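Local structure of hypothetic aldehyde deformylating oxygenase (Sulfolobus tokodaii, 5V4T) at residues 54-59 against 142-147; 109-114 against 146-151; 117-122 against 136-141. The protein binds iron in a ferritin-like helical bundle and probably acts as an oxidoreductase with aldehyde deformylating oxygenase activity. All coordinates share one frame; numbering follows the deposited sequence.

Contact 1: residues 54-59 against 142-147. With FE (Fe (III) ion), chain C.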
loop_
_atom_site.group_PDB
_atom_site.type_symbol
_atom_site.label_atom_id
_atom_site.label_comp_id
_atom_site.label_asym_id
_atom_site.label_seq_id
_atom_site.Cartn_x
_atom_site.Cartn_y
_atom_site.Cartn_z
ATOM N N VAL A 54 -11.502 -7.629 -1.019
ATOM C CA VAL A 54 -11.249 -7.495 -2.444
ATOM C C VAL A 54 -12.103 -6.393 -3.060
ATOM O O VAL A 54 -11.621 -5.621 -3.894
ATOM C CB VAL A 54 -11.559 -8.858 -3.140
ATOM C CG1 VAL A 54 -11.811 -8.686 -4.650
ATOM C CG2 VAL A 54 -10.439 -9.814 -2.858
ATOM N N ILE A 55 -13.360 -6.309 -2.674
ATOM C CA ILE A 55 -14.215 -5.193 -3.164
ATOM C C ILE A 55 -13.632 -3.843 -2.757
ATOM O O ILE A 55 -13.590 -2.932 -3.567
ATOM C CB ILE A 55 -15.651 -5.363 -2.680
ATOM C CG1 ILE A 55 -16.262 -6.521 -3.512
ATOM C CG2 ILE A 55 -16.446 -4.100 -2.842
ATOM C CD1 ILE A 55 -17.383 -7.151 -2.776
ATOM N N GLU A 56 -13.139 -3.742 -1.517
ATOM C CA GLU A 56 -12.554 -2.505 -1.036
ATOM C C GLU A 56 -11.306 -2.151 -1.797
ATOM O O GLU A 56 -11.083 -0.998 -2.126
ATOM C CB GLU A 56 -12.299 -2.509 0.472
ATOM C CG GLU A 56 -13.583 -2.416 1.247
ATOM C CD GLU A 56 -13.498 -2.666 2.699
ATOM O OE1 GLU A 56 -12.541 -3.319 3.179
ATOM O OE2 GLU A 56 -14.517 -2.308 3.369
ATOM N N GLU A 57 -10.483 -3.127 -2.154
ATOM C CA GLU A 57 -9.303 -2.828 -2.941
ATOM C C GLU A 57 -9.680 -2.286 -4.345
ATOM O O GLU A 57 -9.023 -1.393 -4.869
ATOM C CB GLU A 57 -8.410 -4.025 -3.094
ATOM C CG GLU A 57 -7.894 -4.649 -1.811
ATOM C CD GLU A 57 -6.925 -3.756 -1.022
ATOM O OE1 GLU A 57 -6.286 -2.945 -1.671
ATOM O OE2 GLU A 57 -6.764 -3.966 0.187
ATOM N N ILE A 58 -10.718 -2.843 -4.953
ATOM C CA ILE A 58 -11.226 -2.311 -6.186
ATOM C C ILE A 58 -11.725 -0.907 -6.009
ATOM O O ILE A 58 -11.476 -0.059 -6.835
ATOM C CB ILE A 58 -12.353 -3.166 -6.770
ATOM C CG1 ILE A 58 -11.751 -4.489 -7.090
ATOM C CG2 ILE A 58 -12.904 -2.522 -7.998
ATOM C CD1 ILE A 58 -12.759 -5.574 -7.415
ATOM N N GLU A 59 -12.481 -0.661 -4.970
ATOM C CA GLU A 59 -12.875 0.713 -4.679
ATOM C C GLU A 59 -11.732 1.713 -4.542
ATOM O O GLU A 59 -11.823 2.889 -5.007
ATOM C CB GLU A 59 -13.712 0.714 -3.397
ATOM C CG GLU A 59 -15.055 0.088 -3.565
ATOM C CD GLU A 59 -15.863 0.086 -2.342
ATOM O OE1 GLU A 59 -15.337 -0.069 -1.195
ATOM O OE2 GLU A 59 -17.079 0.335 -2.501
ATOM N N ILE A 142 -7.570 4.857 4.725
ATOM C CA ILE A 142 -6.915 4.579 6.037
ATOM C C ILE A 142 -7.833 3.750 6.899
ATOM O O ILE A 142 -7.383 2.739 7.494
ATOM C CB ILE A 142 -6.452 5.872 6.739
ATOM C CG1 ILE A 142 -5.309 6.478 5.977
ATOM C CG2 ILE A 142 -6.110 5.662 8.175
ATOM C CD1 ILE A 142 -4.969 7.899 6.357
ATOM N N GLU A 143 -9.105 4.139 6.996
ATOM C CA GLU A 143 -10.047 3.350 7.788
ATOM C C GLU A 143 -10.173 1.924 7.315
ATOM O O GLU A 143 -10.162 0.980 8.134
ATOM C CB GLU A 143 -11.385 4.046 7.833
ATOM C CG GLU A 143 -12.407 3.444 8.757
ATOM C CD GLU A 143 -13.687 4.310 8.791
ATOM O OE1 GLU A 143 -13.980 5.046 7.817
ATOM O OE2 GLU A 143 -14.388 4.233 9.804
ATOM N N ASP A 144 -10.321 1.769 5.991
ATOM C CA ASP A 144 -10.417 0.455 5.401
ATOM C C ASP A 144 -9.168 -0.345 5.715
ATOM O O ASP A 144 -9.260 -1.524 6.069
ATOM C CB ASP A 144 -10.563 0.515 3.901
ATOM C CG ASP A 144 -11.944 0.966 3.417
ATOM O OD1 ASP A 144 -12.888 1.230 4.204
ATOM O OD2 ASP A 144 -12.030 1.137 2.155
ATOM N N GLU A 145 -7.997 0.277 5.570
ATOM C CA GLU A 145 -6.743 -0.451 5.718
ATOM C C GLU A 145 -6.523 -0.962 7.115
ATOM O O GLU A 145 -5.904 -2.038 7.313
ATOM C CB GLU A 145 -5.549 0.359 5.210
ATOM C CG GLU A 145 -5.549 0.525 3.687
ATOM C CD GLU A 145 -5.683 -0.790 2.936
ATOM O OE1 GLU A 145 -5.036 -1.776 3.356
ATOM O OE2 GLU A 145 -6.444 -0.832 1.935
ATOM N N ALA A 146 -7.005 -0.246 8.123
ATOM C CA ALA A 146 -6.956 -0.741 9.480
ATOM C C ALA A 146 -7.683 -2.058 9.642
ATOM O O ALA A 146 -7.183 -2.984 10.287
ATOM C CB ALA A 146 -7.485 0.298 10.470
ATOM N N ARG A 147 -8.821 -2.202 8.989
ATOM C CA ARG A 147 -9.527 -3.479 9.005
ATOM C C ARG A 147 -8.848 -4.514 8.177
ATOM O O ARG A 147 -8.840 -5.707 8.537
ATOM C CB ARG A 147 -10.947 -3.282 8.522
ATOM C CG ARG A 147 -11.897 -2.537 9.433
ATOM C CD ARG A 147 -13.359 -2.690 8.926
ATOM N NE ARG A 147 -13.574 -2.291 7.521
ATOM C CZ ARG A 147 -13.819 -1.049 7.078
ATOM N NH1 ARG A 147 -13.853 -0.025 7.891
ATOM N NH2 ARG A 147 -13.992 -0.828 5.794
HETATM FE FE FE C . -5.883 -2.930 1.667
HETATM O O HOH W 1 -15.660 0.110 3.084
HETATM O O HOH W 2 -5.613 0.221 -1.149
HETATM O O HOH W 3 -4.405 -2.271 0.376
HETATM O O HOH W 4 -14.024 1.891 0.582
#
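E56 and R147 form the salt bridge of this contact: NH2 of R147 donates to OE2 of E56 at 2.9 Å, the N-H...O angle being 146°. The acceptor lies close to the guanidinium plane, yet the nitrogen meets it from above the carboxylate plane, so the bridge is single and skewed. The same NH2 makes a weak bond to OD1 of D144, 2.8 Å away. The carboxylates of E56 and D144, whose OD2 is held by NE2 of H60, stack nearly parallel, 11° apart, and the shared arginine probably offsets the repulsion. A water lies within hydrogen-bonding distance of both, 2.7 Å from OE2 of E56. On its other oxygen E56 accepts from NE2 of the iron ligand H148; an alanine here would probably leave that NE2 without its second-shell acceptor, the ring less firmly oriented, and R147 without its carboxylate partner on helix 49-67.

Metal bonds make the second link. Iron takes OE2 of E57 at 2.0 Å and both E145 oxygens, OE1 and OE2, at 2.2 Å each; a bend at chi2 turns each carboxylate inward.

Segments 54-59 and 142-147, of helices 49-67 and 132-155, run nearly antiparallel (153°), axes 11.0 Å apart; E57 also touches F106 of helix 98-128, and V54 packs on helix 34-46.

Contact 2: residues 109-114 against 146-151. With FE (Fe (III) ion), chain C.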
loop_
_atom_site.group_PDB
_atom_site.type_symbol
_atom_site.label_atom_id
_atom_site.label_comp_id
_atom_site.label_asym_id
_atom_site.label_seq_id
_atom_site.Cartn_x
_atom_site.Cartn_y
_atom_site.Cartn_z
ATOM N N ILE A 109 3.180 -6.369 5.547
ATOM C CA ILE A 109 4.221 -5.505 5.023
ATOM C C ILE A 109 3.605 -4.418 4.111
ATOM O O ILE A 109 3.966 -3.264 4.150
ATOM C CB ILE A 109 5.325 -6.328 4.313
ATOM C CG1 ILE A 109 6.230 -7.053 5.315
ATOM C CG2 ILE A 109 6.121 -5.512 3.314
ATOM C CD1 ILE A 109 7.177 -6.147 6.093
ATOM N N THR A 110 2.746 -4.835 3.213
ATOM C CA THR A 110 2.262 -3.883 2.193
ATOM C C THR A 110 1.233 -2.977 2.792
ATOM O O THR A 110 1.365 -1.751 2.691
ATOM C CB THR A 110 1.724 -4.588 0.937
ATOM O OG1 THR A 110 2.743 -5.457 0.416
ATOM C CG2 THR A 110 1.328 -3.617 -0.134
ATOM N N GLU A 111 0.201 -3.536 3.408
ATOM C CA GLU A 111 -0.819 -2.732 4.054
ATOM C C GLU A 111 -0.363 -2.167 5.380
ATOM O O GLU A 111 -0.645 -1.011 5.673
ATOM C CB GLU A 111 -2.122 -3.520 4.192
ATOM C CG GLU A 111 -2.656 -4.041 2.856
ATOM C CD GLU A 111 -3.973 -4.818 2.983
ATOM O OE1 GLU A 111 -4.026 -5.761 3.785
ATOM O OE2 GLU A 111 -4.983 -4.530 2.270
ATOM N N GLY A 112 0.322 -2.939 6.211
ATOM C CA GLY A 112 0.580 -2.549 7.581
ATOM C C GLY A 112 1.862 -1.792 7.794
ATOM O O GLY A 112 2.052 -1.255 8.881
ATOM N N VAL A 113 2.725 -1.736 6.788
ATOM C CA VAL A 113 3.944 -0.900 6.889
ATOM C C VAL A 113 4.000 0.122 5.744
ATOM O O VAL A 113 3.891 1.340 6.018
ATOM C CB VAL A 113 5.192 -1.773 6.893
ATOM C CG1 VAL A 113 6.390 -0.838 6.966
ATOM C CG2 VAL A 113 5.177 -2.690 8.082
ATOM N N LEU A 114 4.086 -0.316 4.510
ATOM C CA LEU A 114 4.244 0.585 3.365
ATOM C C LEU A 114 3.048 1.482 3.197
ATOM O O LEU A 114 3.213 2.692 3.108
ATOM C CB LEU A 114 4.492 -0.185 2.082
ATOM C CG LEU A 114 5.870 -0.763 2.039
ATOM C CD1 LEU A 114 5.836 -1.837 0.994
ATOM C CD2 LEU A 114 6.829 0.394 1.648
ATOM N N ALA A 146 -7.005 -0.246 8.123
ATOM C CA ALA A 146 -6.956 -0.741 9.480
ATOM C C ALA A 146 -7.683 -2.058 9.642
ATOM O O ALA A 146 -7.183 -2.984 10.287
ATOM C CB ALA A 146 -7.485 0.298 10.470
ATOM N N ARG A 147 -8.821 -2.202 8.989
ATOM C CA ARG A 147 -9.527 -3.479 9.005
ATOM C C ARG A 147 -8.848 -4.514 8.177
ATOM O O ARG A 147 -8.840 -5.707 8.537
ATOM C CB ARG A 147 -10.947 -3.282 8.522
ATOM C CG ARG A 147 -11.897 -2.537 9.433
ATOM C CD ARG A 147 -13.359 -2.690 8.926
ATOM N NE ARG A 147 -13.574 -2.291 7.521
ATOM C CZ ARG A 147 -13.819 -1.049 7.078
ATOM N NH1 ARG A 147 -13.853 -0.025 7.891
ATOM N NH2 ARG A 147 -13.992 -0.828 5.794
ATOM N N HIS A 148 -8.215 -4.115 7.083
ATOM C CA HIS A 148 -7.446 -5.043 6.259
ATOM C C HIS A 148 -6.312 -5.684 7.067
ATOM O O HIS A 148 -6.085 -6.879 7.034
ATOM C CB HIS A 148 -6.906 -4.418 4.996
ATOM C CG HIS A 148 -7.986 -3.991 4.031
ATOM N ND1 HIS A 148 -7.728 -3.462 2.790
ATOM C CD2 HIS A 148 -9.337 -3.973 4.181
ATOM C CE1 HIS A 148 -8.869 -3.189 2.188
ATOM N NE2 HIS A 148 -9.862 -3.475 3.013
ATOM N N VAL A 149 -5.576 -4.868 7.776
ATOM C CA VAL A 149 -4.498 -5.375 8.582
ATOM C C VAL A 149 -4.959 -6.301 9.697
ATOM O O VAL A 149 -4.371 -7.376 9.886
ATOM C CB VAL A 149 -3.686 -4.168 9.132
ATOM C CG1 VAL A 149 -2.673 -4.669 10.161
ATOM C CG2 VAL A 149 -2.993 -3.465 8.005
ATOM N N SER A 150 -6.054 -5.955 10.370
ATOM C CA SER A 150 -6.679 -6.798 11.419
ATOM C C SER A 150 -7.109 -8.105 10.839
ATOM O O SER A 150 -6.846 -9.180 11.414
ATOM C CB SER A 150 -7.924 -6.140 12.045
ATOM O OG SER A 150 -7.510 -4.997 12.676
ATOM N N PHE A 151 -7.691 -8.050 9.641
ATOM C CA PHE A 151 -8.055 -9.291 8.965
ATOM C C PHE A 151 -6.845 -10.159 8.677
ATOM O O PHE A 151 -6.874 -11.377 8.918
ATOM C CB PHE A 151 -8.820 -8.986 7.675
ATOM C CG PHE A 151 -9.175 -10.207 6.885
ATOM C CD1 PHE A 151 -9.989 -11.188 7.412
ATOM C CD2 PHE A 151 -8.746 -10.318 5.607
ATOM C CE1 PHE A 151 -10.265 -12.348 6.640
ATOM C CE2 PHE A 151 -8.984 -11.463 4.855
ATOM C CZ PHE A 151 -9.740 -12.459 5.390
HETATM FE FE FE C . -5.883 -2.930 1.667
HETATM O O HOH W 3 -4.405 -2.271 0.376
#
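Segments 109-114 and 146-151 approach most closely through G112 and V149, whose CA atoms lie 5.9 Å apart, where the segment axes pass 9.1 Å apart with 127° between their N-to-C directions. The first helix carries a pi-type turn here: O of I109 accepts from N of L114 at 3.0 Å as well as from N of V113.

The apolar part of the contact rests on one methyl. CG2 of V149 lies 3.7 Å from CA of G112 and also touches CB of E111; with no side chain on G112, it packs directly against the backbone.

The polar part is built on the metal. E111 is extended beyond CG (chi2 -179°) and delivers OE2 to the iron at 1.9 Å, while H148 binds through ND1 at 2.2 Å. These two ligand atoms, OE2 of E111 and ND1 of H148, are 3.0 Å apart without being hydrogen-bonded: both point their electron pairs at the iron. The carboxylate oxygen sits at the edge of the imidazole, near its plane, and the two flat groups are turned 33° from each other. OE1 of E111 rests 3.4 Å from CB of H148.

E57, E145 and a water complete the coordination. The second-shell bond from NE2 of H148 to E56 helps, with the metal bond, to set the ring's rotation, and probably makes the metal-binding nitrogen a stronger donor. Three carboxylates and one imidazole form an oxygen-rich ligand set, well suited to a hard ferric ion.

Contact 3: residues 117-122 against 136-141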
loop_
_atom_site.group_PDB
_atom_site.type_symbol
_atom_site.label_atom_id
_atom_site.label_comp_id
_atom_site.label_asym_id
_atom_site.label_seq_id
_atom_site.Cartn_x
_atom_site.Cartn_y
_atom_site.Cartn_z
ATOM N N VAL A 117 2.628 4.241 5.829
ATOM C CA VAL A 117 3.490 5.397 5.581
ATOM C C VAL A 117 3.015 6.267 4.397
ATOM O O VAL A 117 2.901 7.493 4.521
ATOM C CB VAL A 117 4.929 4.940 5.388
ATOM C CG1 VAL A 117 5.809 6.086 4.922
ATOM C CG2 VAL A 117 5.413 4.360 6.698
ATOM N N GLY A 118 2.661 5.615 3.304
ATOM C CA GLY A 118 2.239 6.337 2.121
ATOM C C GLY A 118 0.962 7.111 2.370
ATOM O O GLY A 118 0.802 8.282 1.975
ATOM N N LEU A 119 0.029 6.479 3.067
ATOM C CA LEU A 119 -1.253 7.109 3.376
ATOM C C LEU A 119 -1.080 8.268 4.372
ATOM O O LEU A 119 -1.745 9.305 4.277
ATOM C CB LEU A 119 -2.254 6.094 3.927
ATOM C CG LEU A 119 -2.733 5.097 2.891
ATOM C CD1 LEU A 119 -3.446 3.912 3.493
ATOM C CD2 LEU A 119 -3.631 5.777 1.881
ATOM N N LYS A 120 -0.177 8.108 5.352
ATOM C CA LYS A 120 0.167 9.221 6.257
ATOM C C LYS A 120 0.638 10.415 5.451
ATOM O O LYS A 120 0.191 11.554 5.681
ATOM C CB LYS A 120 1.286 8.784 7.226
ATOM C CG LYS A 120 2.026 9.956 7.881
ATOM C CD LYS A 120 3.298 9.427 8.601
ATOM C CE LYS A 120 4.296 10.530 8.964
ATOM N NZ LYS A 120 3.645 11.325 10.063
ATOM N N ILE A 121 1.557 10.213 4.549
ATOM C CA ILE A 121 2.073 11.315 3.752
ATOM C C ILE A 121 0.966 11.929 2.899
ATOM O O ILE A 121 0.778 13.124 2.881
ATOM C CB ILE A 121 3.228 10.870 2.861
ATOM C CG1 ILE A 121 4.417 10.387 3.723
ATOM C CG2 ILE A 121 3.606 11.952 1.879
ATOM C CD1 ILE A 121 5.409 9.615 2.891
ATOM N N LEU A 122 0.173 11.082 2.240
ATOM C CA LEU A 122 -0.955 11.587 1.431
ATOM C C LEU A 122 -1.971 12.354 2.219
ATOM O O LEU A 122 -2.506 13.373 1.732
ATOM C CB LEU A 122 -1.599 10.476 0.550
ATOM C CG LEU A 122 -0.663 9.936 -0.499
ATOM C CD1 LEU A 122 -1.260 8.698 -1.145
ATOM C CD2 LEU A 122 -0.358 10.983 -1.579
ATOM N N GLU A 136 -10.374 13.366 1.935
ATOM C CA GLU A 136 -11.427 12.517 2.458
ATOM C C GLU A 136 -11.304 11.117 1.921
ATOM O O GLU A 136 -11.522 10.121 2.666
ATOM C CB GLU A 136 -12.786 13.101 2.102
ATOM C CG GLU A 136 -13.955 12.268 2.615
ATOM C CD GLU A 136 -14.042 12.112 4.115
ATOM O OE1 GLU A 136 -13.485 12.893 4.904
ATOM O OE2 GLU A 136 -14.722 11.163 4.518
ATOM N N GLY A 137 -10.874 10.990 0.670
ATOM C CA GLY A 137 -10.687 9.697 0.068
ATOM C C GLY A 137 -9.552 8.950 0.776
ATOM O O GLY A 137 -9.668 7.753 1.102
ATOM N N ILE A 138 -8.488 9.635 1.074
ATOM C CA ILE A 138 -7.364 8.981 1.780
ATOM C C ILE A 138 -7.828 8.571 3.194
ATOM O O ILE A 138 -7.474 7.486 3.643
ATOM C CB ILE A 138 -6.146 9.976 1.859
ATOM C CG1 ILE A 138 -5.579 10.273 0.449
ATOM C CG2 ILE A 138 -5.045 9.442 2.748
ATOM C CD1 ILE A 138 -5.116 9.077 -0.304
ATOM N N LYS A 139 -8.575 9.423 3.902
ATOM C CA LYS A 139 -9.070 9.049 5.247
ATOM C C LYS A 139 -9.899 7.785 5.162
ATOM O O LYS A 139 -9.804 6.939 6.082
ATOM C CB LYS A 139 -9.823 10.208 5.864
ATOM C CG LYS A 139 -8.876 11.287 6.303
ATOM C CD LYS A 139 -9.489 12.635 6.526
ATOM C CE LYS A 139 -10.651 12.618 7.409
ATOM N NZ LYS A 139 -11.156 14.035 7.632
ATOM N N ARG A 140 -10.703 7.638 4.098
ATOM C CA ARG A 140 -11.514 6.452 3.918
ATOM C C ARG A 140 -10.664 5.216 3.686
ATOM O O ARG A 140 -10.914 4.153 4.287
ATOM C CB ARG A 140 -12.536 6.624 2.794
ATOM C CG ARG A 140 -13.624 7.658 3.116
ATOM C CD ARG A 140 -14.491 8.042 1.958
ATOM N NE ARG A 140 -15.517 8.959 2.404
ATOM C CZ ARG A 140 -16.347 9.625 1.592
ATOM N NH1 ARG A 140 -16.166 9.554 0.285
ATOM N NH2 ARG A 140 -17.286 10.397 2.110
ATOM N N ILE A 141 -9.612 5.355 2.908
ATOM C CA ILE A 141 -8.718 4.244 2.676
ATOM C C ILE A 141 -7.997 3.872 3.965
ATOM O O ILE A 141 -7.861 2.706 4.290
ATOM C CB ILE A 141 -7.729 4.570 1.547
ATOM C CG1 ILE A 141 -8.476 4.733 0.234
ATOM C CG2 ILE A 141 -6.670 3.471 1.443
ATOM C CD1 ILE A 141 -7.601 5.272 -0.912
#
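L119 and I138 meet through branches set by their first torsions. In I138, chi1 of -66° places CG2 anti to the backbone N and CG1 anti to the carbonyl carbon, and chi2 of -58° then folds CD1 round, giving the residue two separate points of contact. In L119 the first torsion puts CG anti to the carbonyl carbon, and the isobutyl group reaches toward the opposite helix.

CG2 of I138 lies 3.6 Å from the backbone O of L119 and 4.0 Å from CD2 of the same residue, so this methyl touches main chain and side chain together. CD1 of I138 turns to L122 instead, 3.9 Å from CB, with the two side chains crossing at about a right angle. One turn further along, CG2 of I141 bears on both methyls of L119, at 3.8 Å from CD1 and 3.8 Å from CD2. L119 therefore touches both isoleucines, and I138 both leucines.

All four residues are buried, and the links between their side chains are purely apolar. Neighbouring helices add to the packing: F23 of helix 10-23 touches both leucines and F64 of helix 49-67 touches both isoleucines; F134, earlier on helix 132-155, packs on L122.

The two segments run nearly antiparallel (153°), their axes 9.8 Å apart and the contacting residues spaced three apart on each side, L119 and L122 facing I138 and I141. Such a seam of leucine and isoleucine is the hydrophobic core packing of an antiparallel helical bundle, here of the ferritin-like fold. I141 carries the seam up to the iron site, since its side chain lies about 4 Å from that of the ligand E145.

Overall arrangement
Helix 132-155 joins all three contacts, supplying residues 136-141 to contact 3, 142-147 to contact 1 and 146-151 to contact 2. Its partners are helix 49-67 in contact 1 and helix 98-128 in contacts 2 and 3; contact 3 is nested inside the loops closed by the other two. The centres of contacts 1 and 2 are about 10 Å apart, and these contacts share A146, R147, the iron and one bound water. Contact 3 lies about 11 Å from contact 1 and about 13 Å from contact 2, centre to centre. The iron is thus held by three helices of the bundle, with an apolar seam continuing along two of them; L119 packs against I142 and E145.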